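PUA domain-containing protein (Aeropyrum pernix, PDB 2CX0) is of unknown function, though its PUA domain makes RNA binding, perhaps in translation initiation, a plausible role. Local coordinates at residues A[25-30]-A[37-42]; A[77-82]-A[173-178]; A[100-105]-A[131-136]; A[115-120]-A[157-162]. All coordinates share one frame; numbering follows the deposited sequence.

Contact 1: residues A[25-30]-A[37-42]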
# COMPACT_ATOMS: atom_id res chain seq x y z
N SER A 25 11.85 -4.77 -15.53
CA SER A 25 11.18 -3.49 -15.50
C SER A 25 10.56 -3.20 -14.10
O SER A 25 10.64 -2.08 -13.59
CB SER A 25 10.09 -3.49 -16.55
OG SER A 25 9.32 -2.33 -16.37
N LEU A 26 9.94 -4.21 -13.51
CA LEU A 26 9.32 -4.04 -12.21
C LEU A 26 10.37 -3.60 -11.19
O LEU A 26 10.15 -2.65 -10.45
CB LEU A 26 8.69 -5.35 -11.76
CG LEU A 26 8.14 -5.30 -10.32
CD1 LEU A 26 6.95 -4.25 -10.18
CD2 LEU A 26 7.62 -6.69 -10.00
N LEU A 27 11.50 -4.29 -11.14
CA LEU A 27 12.55 -3.91 -10.19
C LEU A 27 13.00 -2.48 -10.43
O LEU A 27 13.19 -1.72 -9.47
CB LEU A 27 13.77 -4.86 -10.28
CG LEU A 27 13.37 -6.33 -9.98
CD1 LEU A 27 14.59 -7.24 -10.23
CD2 LEU A 27 12.84 -6.53 -8.58
N GLU A 28 13.17 -2.11 -11.70
CA GLU A 28 13.58 -0.76 -12.00
C GLU A 28 12.56 0.30 -11.59
O GLU A 28 12.95 1.39 -11.24
CB GLU A 28 13.88 -0.60 -13.48
CG GLU A 28 15.18 -1.26 -13.86
CD GLU A 28 15.23 -1.67 -15.33
OE1 GLU A 28 14.41 -1.13 -16.14
OE2 GLU A 28 16.10 -2.52 -15.66
N ARG A 29 11.27 -0.03 -11.68
CA ARG A 29 10.20 0.90 -11.35
C ARG A 29 10.06 1.10 -9.85
O ARG A 29 9.55 2.13 -9.38
CB ARG A 29 8.89 0.41 -11.95
CG ARG A 29 8.81 0.66 -13.51
CD ARG A 29 7.50 0.05 -14.03
NE ARG A 29 6.35 0.86 -13.67
CZ ARG A 29 5.10 0.52 -13.95
NH1 ARG A 29 4.87 -0.62 -14.56
NH2 ARG A 29 4.07 1.37 -13.69
N LEU A 30 10.54 0.11 -9.10
CA LEU A 30 10.49 0.15 -7.65
C LEU A 30 11.73 0.82 -7.04
O LEU A 30 11.66 1.50 -6.01
CB LEU A 30 10.39 -1.30 -7.08
CG LEU A 30 9.15 -2.19 -7.37
CD1 LEU A 30 9.38 -3.64 -6.86
CD2 LEU A 30 7.93 -1.60 -6.66
N ILE A 37 14.14 -3.45 -2.48
CA ILE A 37 13.18 -4.42 -2.96
C ILE A 37 13.05 -5.40 -1.79
O ILE A 37 14.01 -6.01 -1.33
CB ILE A 37 13.66 -5.15 -4.24
CG1 ILE A 37 13.40 -4.26 -5.49
CG2 ILE A 37 12.81 -6.40 -4.46
CD1 ILE A 37 14.25 -3.08 -5.63
N PRO A 38 11.83 -5.59 -1.31
CA PRO A 38 11.53 -6.46 -0.19
C PRO A 38 11.61 -7.96 -0.43
O PRO A 38 11.73 -8.73 0.51
CB PRO A 38 10.14 -5.98 0.21
CG PRO A 38 9.53 -5.67 -1.10
CD PRO A 38 10.62 -4.95 -1.85
N PHE A 39 11.53 -8.39 -1.68
CA PHE A 39 11.56 -9.82 -2.00
C PHE A 39 12.76 -10.18 -2.84
O PHE A 39 13.38 -9.31 -3.48
CB PHE A 39 10.30 -10.24 -2.76
CG PHE A 39 9.98 -9.35 -3.92
CD1 PHE A 39 10.57 -9.57 -5.16
CD2 PHE A 39 9.11 -8.27 -3.75
CE1 PHE A 39 10.30 -8.73 -6.23
CE2 PHE A 39 8.83 -7.42 -4.84
CZ PHE A 39 9.42 -7.65 -6.06
N SER A 40 13.07 -11.48 -2.83
CA SER A 40 14.16 -12.02 -3.60
C SER A 40 13.93 -11.98 -5.10
O SER A 40 12.82 -11.87 -5.59
CB SER A 40 14.43 -13.47 -3.25
OG SER A 40 15.20 -14.04 -4.30
N GLU A 41 15.04 -12.17 -5.80
CA GLU A 41 15.20 -12.16 -7.25
C GLU A 41 15.03 -13.58 -7.71
O GLU A 41 15.54 -14.01 -8.75
CB GLU A 41 16.62 -11.64 -7.49
CG GLU A 41 16.96 -10.54 -6.41
CD GLU A 41 18.29 -10.72 -5.65
OE1 GLU A 41 18.82 -11.86 -5.54
OE2 GLU A 41 18.79 -9.68 -5.13
N LYS A 42 14.30 -14.32 -6.91
CA LYS A 42 14.08 -15.72 -7.15
C LYS A 42 12.62 -15.98 -6.85
O LYS A 42 12.09 -17.06 -7.10
CB LYS A 42 14.97 -16.49 -6.17
CG LYS A 42 16.44 -16.06 -6.29
CD LYS A 42 17.27 -16.28 -5.02
CE LYS A 42 18.69 -15.74 -5.22
NZ LYS A 42 19.56 -16.06 -4.05
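Leu27 and Leu30, one helical turn apart, raise two bumps on helix 20-30, and the CG1 branch of Ile37 fits at the shallow groove between them. CG1 of Ile37 lies 3.9 Å from CD2 of Leu27 and 4.3 Å from CD1 of Leu30. Leu27 and Ile37 cross at about a right angle, and the contact is made by methyl and methylene groups alone. The reverse fit is equally clear: the CD2 methyl of Leu27 drops into the notch formed by Ile37 and the ring of Phe39, whose CE1 is 4.1 Å away. Within the loop, the second branch of Ile37 works on both sides of that notch. Its CG2, anti to the backbone N, is laid over the centre of the Phe39 ring at 3.8 Å above its plane and also reaches CD2 of Leu27. The ring itself is swung back between its own backbone N and carbonyl carbon (chi1 50°), which brings its outer end to the leucines: CZ meets CD1 of Leu30 at 4.1 Å and, more loosely, CD2 of Leu26 at 4.4 Å. Beyond the pair, Leu26 also rests on Ile60 and Ile76, and Phe39 on Val62 and Phe86. Such interlocking illustrates how an irregular chain can close the flank of a helix, here in the alpha+beta arrangement of the pre-PUA domain, where a helix packs on an antiparallel sheet.

Contact 2: residues A[77-82]-A[173-178]; sequences YPTLQC and DALWEL
Thr79, Leu80 and Gln81 meet Leu175 and Trp176 where two helices begin, each opened by a classical N-cap. This junction ties the final helix, 174-183, to the turn between strand 76-78 and helix 80-86 in the pre-PUA part, some 90 residues back along the chain. Strand 76-78 leads into Thr79, the cap of helix 80-86: Thr79 OG1 accepts from Cys82 N at 2.9 Å and is also bonded to Pro66 O. With the hydroxyl so engaged, the methyl CG2 of Thr79 is what approaches the second helix, coming within 4.4 Å of Leu175 CD2. That helix has its own cap, Asp173, whose OD1 accepts from the backbone N of Trp176, nearly along the C-O axis. Leu80 follows, crossing Trp176 at about a right angle. Its CB lies in the indole plane, at the edge, and Leu80 CD1 touches CD1 of Trp176 at 3.9 Å. An alanine in place of Trp176 removes the indole, which would probably leave a gap beside Leu80 and take away the surface under the Gln81 amide, which Gln180 would still hold. A bend at chi2 (77°) brings the amide end of Gln81, with NE2 foremost, over one face of the indole. Amide and ring planes stand 35° apart, so the approach is not a flat stack. A stronger partner, Gln180 OE1, fixes the same nitrogen. NE2 of Gln81 hangs 3.3 Å above the ring, toward its rim, while making a weak, strongly bent (128°) hydrogen bond to Trp176 O at 3.2 Å.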
# COMPACT_ATOMS: atom_id res chain seq x y z
N TYR A 77 2.60 0.50 -6.12
CA TYR A 77 2.40 0.55 -4.68
C TYR A 77 2.16 -0.84 -4.07
O TYR A 77 1.75 -1.78 -4.75
CB TYR A 77 1.14 1.37 -4.33
CG TYR A 77 1.20 2.82 -4.62
CD1 TYR A 77 1.38 3.74 -3.59
CD2 TYR A 77 1.11 3.28 -5.95
CE1 TYR A 77 1.47 5.13 -3.88
CE2 TYR A 77 1.20 4.68 -6.26
CZ TYR A 77 1.39 5.57 -5.21
OH TYR A 77 1.53 6.90 -5.46
N PRO A 78 2.45 -0.99 -2.79
CA PRO A 78 2.22 -2.28 -2.13
C PRO A 78 0.77 -2.29 -1.59
O PRO A 78 0.21 -1.24 -1.17
CB PRO A 78 3.17 -2.27 -0.93
CG PRO A 78 3.27 -0.67 -0.61
CD PRO A 78 3.18 -0.01 -1.98
N THR A 79 0.20 -3.50 -1.52
CA THR A 79 -1.06 -3.68 -0.87
C THR A 79 -0.73 -3.78 0.62
O THR A 79 0.46 -3.95 1.04
CB THR A 79 -1.67 -5.03 -1.21
OG1 THR A 79 -0.67 -6.08 -0.95
CG2 THR A 79 -2.15 -5.01 -2.73
N LEU A 80 -1.77 -3.74 1.44
CA LEU A 80 -1.52 -3.93 2.89
C LEU A 80 -1.08 -5.38 3.12
O LEU A 80 -0.34 -5.66 4.08
CB LEU A 80 -2.80 -3.64 3.71
CG LEU A 80 -3.17 -2.15 3.66
CD1 LEU A 80 -4.31 -1.98 4.65
CD2 LEU A 80 -1.99 -1.21 4.10
N GLN A 81 -1.56 -6.32 2.28
CA GLN A 81 -1.13 -7.74 2.40
C GLN A 81 0.40 -7.85 2.18
O GLN A 81 1.08 -8.64 2.85
CB GLN A 81 -1.86 -8.65 1.37
CG GLN A 81 -3.38 -8.86 1.69
CD GLN A 81 -4.29 -7.68 1.35
OE1 GLN A 81 -3.83 -6.69 0.73
NE2 GLN A 81 -5.59 -7.79 1.72
N CYS A 82 0.93 -7.04 1.25
CA CYS A 82 2.36 -7.01 0.99
C CYS A 82 3.09 -6.53 2.26
O CYS A 82 4.16 -7.06 2.70
CB CYS A 82 2.65 -6.05 -0.17
SG CYS A 82 4.43 -5.82 -0.49
N ASP A 173 -10.86 -1.40 1.70
CA ASP A 173 -11.31 -0.89 0.42
C ASP A 173 -11.50 -2.08 -0.57
O ASP A 173 -11.26 -3.24 -0.24
CB ASP A 173 -10.40 0.28 -0.12
CG ASP A 173 -9.00 -0.16 -0.62
OD1 ASP A 173 -8.71 -1.38 -0.85
OD2 ASP A 173 -8.17 0.80 -0.80
N ALA A 174 -12.03 -1.79 -1.77
CA ALA A 174 -12.31 -2.83 -2.73
C ALA A 174 -11.09 -3.67 -3.09
O ALA A 174 -11.19 -4.92 -3.16
CB ALA A 174 -12.93 -2.22 -3.97
N LEU A 175 -9.96 -3.00 -3.32
CA LEU A 175 -8.74 -3.73 -3.65
C LEU A 175 -8.32 -4.61 -2.45
O LEU A 175 -7.88 -5.77 -2.65
CB LEU A 175 -7.58 -2.77 -4.04
CG LEU A 175 -6.17 -3.38 -4.17
CD1 LEU A 175 -6.12 -4.38 -5.34
CD2 LEU A 175 -5.17 -2.31 -4.44
N TRP A 176 -8.48 -4.07 -1.23
CA TRP A 176 -8.10 -4.81 -0.03
C TRP A 176 -8.92 -6.11 0.05
O TRP A 176 -8.35 -7.20 0.31
CB TRP A 176 -8.38 -3.98 1.23
CG TRP A 176 -7.80 -4.65 2.43
CD1 TRP A 176 -6.51 -4.60 2.84
CD2 TRP A 176 -8.48 -5.54 3.30
NE1 TRP A 176 -6.32 -5.44 3.92
CE2 TRP A 176 -7.52 -6.03 4.23
CE3 TRP A 176 -9.80 -5.98 3.39
CZ2 TRP A 176 -7.84 -6.94 5.25
CZ3 TRP A 176 -10.14 -6.89 4.41
CH2 TRP A 176 -9.16 -7.36 5.32
N GLU A 177 -10.23 -6.02 -0.22
CA GLU A 177 -11.09 -7.20 -0.11
C GLU A 177 -10.75 -8.22 -1.18
O GLU A 177 -10.68 -9.40 -0.91
CB GLU A 177 -12.59 -6.82 -0.19
CG GLU A 177 -13.09 -6.00 1.02
CD GLU A 177 -13.10 -6.75 2.36
OE1 GLU A 177 -12.85 -7.97 2.45
OE2 GLU A 177 -13.39 -6.09 3.36
N LEU A 178 -10.56 -7.73 -2.39
CA LEU A 178 -10.18 -8.61 -3.46
C LEU A 178 -8.82 -9.32 -3.13
O LEU A 178 -8.67 -10.55 -3.31
CB LEU A 178 -10.07 -7.79 -4.75
CG LEU A 178 -9.40 -8.60 -5.88
CD1 LEU A 178 -10.28 -9.82 -6.25
CD2 LEU A 178 -9.23 -7.65 -7.09

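Contact 3: residues A[100-105]-A[131-136]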
# COMPACT_ATOMS: atom_id res chain seq x y z
N GLY A 100 -8.23 7.14 16.88
CA GLY A 100 -9.28 7.75 16.06
C GLY A 100 -8.86 7.87 14.58
O GLY A 100 -9.68 7.69 13.66
N ALA A 101 -7.58 8.16 14.34
CA ALA A 101 -7.10 8.27 12.97
C ALA A 101 -7.01 6.91 12.31
O ALA A 101 -7.34 6.81 11.12
CB ALA A 101 -5.72 9.00 12.90
N ALA A 102 -6.60 5.88 13.04
CA ALA A 102 -6.51 4.51 12.47
C ALA A 102 -7.92 4.12 12.05
O ALA A 102 -8.14 3.58 10.98
CB ALA A 102 -5.99 3.49 13.54
N ILE A 103 -8.91 4.39 12.90
CA ILE A 103 -10.28 4.07 12.55
C ILE A 103 -10.76 4.86 11.34
O ILE A 103 -11.41 4.33 10.42
CB ILE A 103 -11.22 4.34 13.77
CG1 ILE A 103 -11.03 3.24 14.81
CG2 ILE A 103 -12.72 4.42 13.33
CD1 ILE A 103 -11.55 3.64 16.13
N ALA A 104 -10.42 6.14 11.32
CA ALA A 104 -10.86 6.97 10.16
C ALA A 104 -10.24 6.48 8.83
O ALA A 104 -10.90 6.40 7.80
CB ALA A 104 -10.48 8.46 10.37
N LEU A 105 -8.97 6.13 8.87
CA LEU A 105 -8.32 5.63 7.69
C LEU A 105 -8.99 4.31 7.29
O LEU A 105 -9.17 4.08 6.10
CB LEU A 105 -6.83 5.40 7.98
CG LEU A 105 -5.91 6.60 7.65
CD1 LEU A 105 -6.57 7.93 7.98
CD2 LEU A 105 -4.60 6.44 8.42
N ALA A 131 0.68 4.32 6.71
CA ALA A 131 0.23 4.83 7.99
C ALA A 131 -0.10 3.61 8.87
O ALA A 131 -0.88 2.75 8.46
CB ALA A 131 -1.02 5.69 7.84
N LEU A 132 0.44 3.61 10.10
CA LEU A 132 0.23 2.46 11.00
C LEU A 132 -0.38 2.92 12.33
O LEU A 132 0.01 3.96 12.91
CB LEU A 132 1.58 1.80 11.40
CG LEU A 132 2.19 0.77 10.45
CD1 LEU A 132 2.29 1.35 8.99
CD2 LEU A 132 3.66 0.48 10.99
N TYR A 133 -1.31 2.13 12.83
CA TYR A 133 -1.90 2.45 14.16
C TYR A 133 -0.70 2.27 15.12
O TYR A 133 -0.09 1.18 15.13
CB TYR A 133 -3.00 1.42 14.48
CG TYR A 133 -3.55 1.56 15.88
CD1 TYR A 133 -3.60 2.81 16.53
CD2 TYR A 133 -4.08 0.45 16.55
CE1 TYR A 133 -4.17 2.94 17.84
CE2 TYR A 133 -4.65 0.57 17.83
CZ TYR A 133 -4.69 1.80 18.47
OH TYR A 133 -5.27 1.85 19.72
N HIS A 134 -0.37 3.28 15.91
CA HIS A 134 0.80 3.22 16.78
C HIS A 134 0.86 2.08 17.80
O HIS A 134 1.90 1.47 17.97
CB HIS A 134 1.01 4.54 17.51
CG HIS A 134 0.17 4.68 18.74
ND1 HIS A 134 0.62 4.31 19.99
CD2 HIS A 134 -1.11 5.08 18.91
CE1 HIS A 134 -0.36 4.47 20.87
NE2 HIS A 134 -1.42 4.93 20.25
N GLU A 135 -0.26 1.81 18.43
CA GLU A 135 -0.30 0.81 19.53
C GLU A 135 0.07 -0.63 19.10
O GLU A 135 0.85 -1.30 19.78
CB GLU A 135 -1.73 0.82 20.17
CG GLU A 135 -1.95 -0.05 21.43
CD GLU A 135 -0.98 0.32 22.55
OE1 GLU A 135 -0.56 1.51 22.65
OE2 GLU A 135 -0.61 -0.57 23.35
N THR A 136 -0.45 -1.07 17.97
CA THR A 136 -0.22 -2.43 17.50
C THR A 136 0.68 -2.45 16.27
O THR A 136 0.97 -3.53 15.79
CB THR A 136 -1.53 -3.08 17.05
OG1 THR A 136 -2.11 -2.23 16.05
CG2 THR A 136 -2.53 -3.24 18.21
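Leu105 and Ala131 close the tight end of this contact, with Leu105 CD2 and Ala131 CB only 3.7 Å apart. A turn earlier on the helix Ala102 does the same with a single methyl: its CB is 3.8 Å from CB of Tyr133. The small side chain lets the backbones come near, the CA atoms of Ala102 and Tyr133 lying 5.3 Å apart. The same methyl also reaches the root of the aromatic ring, 3.9 Å from CD1 of Tyr133, meeting it obliquely.

Toward the other end the fit slackens. The Tyr133 ring, carried out anti to the backbone N (chi1 173°), stays partly exposed, and CB of Glu135 sits over one face, toward the rim, 3.5 Å above the plane. A sulfate ion lies about 4 Å from the tyrosine side chain; it probably came from the crystallisation liquor, yet it may mark an anion-accepting spot.

The buried half is closed in on several sides. Leu105 also touches Val140 and Met141 of strand 138-145, Ala102 packs on Val97, and Leu111 touches both Leu105 and Ala131. Helix 99-107 thus lies against the mixed PUA sheet, directly after strand 93-97, which runs parallel to its neighbour 128-133.

Contact 4: residues A[115-120]-A[157-162]; sequences GVVGVE and REKARG
Val116 offers the flat group that matters most here, its peptide carbonyl, and Lys159 comes to it from above the plane. NZ of Lys159 donates a hydrogen bond of 2.9 Å to Val116 O, standing 37° out of the carbonyl plane and not on a lone pair. The second flat group, the Arg161 guanidinium, has the Lys159 carbonyl at its edge: NH1 of Arg161 points at Lys159 O almost in its own plane, though the 2.5 Å separation is suspiciously short. One bend, at chi2 (-67°), turns the lysine chain toward the strand, and the rest runs extended, bringing NZ of Lys159 to 4.1 Å from CG1 of Val117 as well.

A leucine in place of Lys159 has no ammonium group, so Val116 O would probably lose this donor and the tether between strand and helix end.

Lys159 stands just past the helix: with positive phi it is the C-prime residue of a Schellman motif ending helix 149-158, with Ala160 N bonded to Leu155 O and Lys159 N to Tyr156 O. Across from it, Val117 and Gly118 form a classic beta bulge opposite Leu96. Val116 packs on Tyr156 and Val119 on Leu152, so helix 149-158 packs against strand 116-121, an outermost strand of the sheet, paired with strand 93-97.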
# COMPACT_ATOMS: atom_id res chain seq x y z
N GLY A 115 -3.92 13.67 13.54
CA GLY A 115 -3.99 12.25 13.93
C GLY A 115 -2.61 11.60 13.95
O GLY A 115 -2.46 10.42 14.30
N VAL A 116 -1.56 12.35 13.60
CA VAL A 116 -0.23 11.76 13.58
C VAL A 116 0.44 11.87 14.94
O VAL A 116 0.43 12.94 15.54
CB VAL A 116 0.66 12.46 12.50
CG1 VAL A 116 2.14 11.95 12.62
CG2 VAL A 116 0.07 12.20 11.08
N VAL A 117 1.08 10.79 15.36
CA VAL A 117 1.77 10.73 16.65
C VAL A 117 3.22 10.31 16.55
O VAL A 117 3.94 10.21 17.57
CB VAL A 117 1.08 9.75 17.64
CG1 VAL A 117 -0.42 10.25 17.94
CG2 VAL A 117 1.02 8.31 17.02
N GLY A 118 3.68 10.05 15.34
CA GLY A 118 5.07 9.60 15.20
C GLY A 118 5.45 9.50 13.75
O GLY A 118 4.57 9.32 12.88
N VAL A 119 6.73 9.70 13.48
CA VAL A 119 7.26 9.60 12.11
C VAL A 119 8.51 8.73 12.11
O VAL A 119 9.39 8.90 12.98
CB VAL A 119 7.65 10.94 11.54
CG1 VAL A 119 8.33 10.73 10.18
CG2 VAL A 119 6.42 11.86 11.43
N GLU A 120 8.63 7.81 11.15
CA GLU A 120 9.81 6.98 11.08
C GLU A 120 10.35 7.02 9.68
O GLU A 120 9.58 7.08 8.68
CB GLU A 120 9.50 5.50 11.41
CG GLU A 120 9.23 5.24 12.88
CD GLU A 120 8.68 3.85 13.18
OE1 GLU A 120 8.71 2.95 12.31
OE2 GLU A 120 8.22 3.66 14.33
N ARG A 157 3.73 17.59 16.21
CA ARG A 157 3.92 17.97 17.60
C ARG A 157 3.13 19.25 17.96
O ARG A 157 2.82 19.46 19.11
CB ARG A 157 5.41 18.18 17.88
CG ARG A 157 6.17 16.87 17.97
CD ARG A 157 7.65 17.15 18.14
NE ARG A 157 8.37 15.95 18.54
CZ ARG A 157 8.87 15.06 17.70
NH1 ARG A 157 8.72 15.23 16.39
NH2 ARG A 157 9.56 14.02 18.17
N GLU A 158 2.84 20.08 16.97
CA GLU A 158 2.04 21.28 17.16
C GLU A 158 0.57 20.95 16.93
O GLU A 158 -0.31 21.75 17.20
CB GLU A 158 2.41 22.32 16.09
CG GLU A 158 3.89 22.64 16.04
CD GLU A 158 4.31 23.38 14.77
OE1 GLU A 158 5.50 23.73 14.69
OE2 GLU A 158 3.45 23.62 13.88
N LYS A 159 0.31 19.75 16.41
CA LYS A 159 -1.06 19.36 16.00
C LYS A 159 -1.66 20.40 15.03
O LYS A 159 -2.81 20.82 15.12
CB LYS A 159 -2.02 19.09 17.18
CG LYS A 159 -1.48 18.00 18.05
CD LYS A 159 -1.46 16.67 17.36
CE LYS A 159 -0.77 15.67 18.28
NZ LYS A 159 -0.86 14.29 17.76
N ALA A 160 -0.83 20.81 14.09
CA ALA A 160 -1.23 21.72 13.01
C ALA A 160 -2.35 21.04 12.18
O ALA A 160 -2.40 19.79 12.10
CB ALA A 160 -0.03 21.93 12.10
N ARG A 161 -3.22 21.82 11.55
CA ARG A 161 -4.28 21.26 10.70
C ARG A 161 -3.78 21.11 9.25
O ARG A 161 -2.93 21.90 8.79
CB ARG A 161 -5.52 22.13 10.70
CG ARG A 161 -6.45 21.92 11.94
CD ARG A 161 -5.70 21.86 13.25
NE ARG A 161 -6.66 21.82 14.36
CZ ARG A 161 -6.37 21.54 15.63
NH1 ARG A 161 -5.14 21.24 16.00
NH2 ARG A 161 -7.33 21.59 16.55
N GLY A 162 -4.32 20.13 8.54
CA GLY A 162 -3.87 19.94 7.16
C GLY A 162 -3.65 18.46 6.84
O GLY A 162 -3.54 17.63 7.75

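The four contacts divide between two domains. Contact 1 belongs to the pre-PUA part, contacts 3 and 4 to the PUA part, and contact 2 joins the start of helix 80-86 to the start of helix 174-183. Contact 1 closes first along the chain; contact 2 then spans 77 to 178, and both PUA contacts fall within that interval, their own segments alternating. Centres of contacts 1 and 3 are 29 Å apart, on opposite sides of the chain's centre. Contacts 3 and 4, 13 Å apart between centres, touch through His134 and Val117 and share the mixed sheet. The last helix thus packs back on the pre-PUA part, which probably helps hold the two parts together.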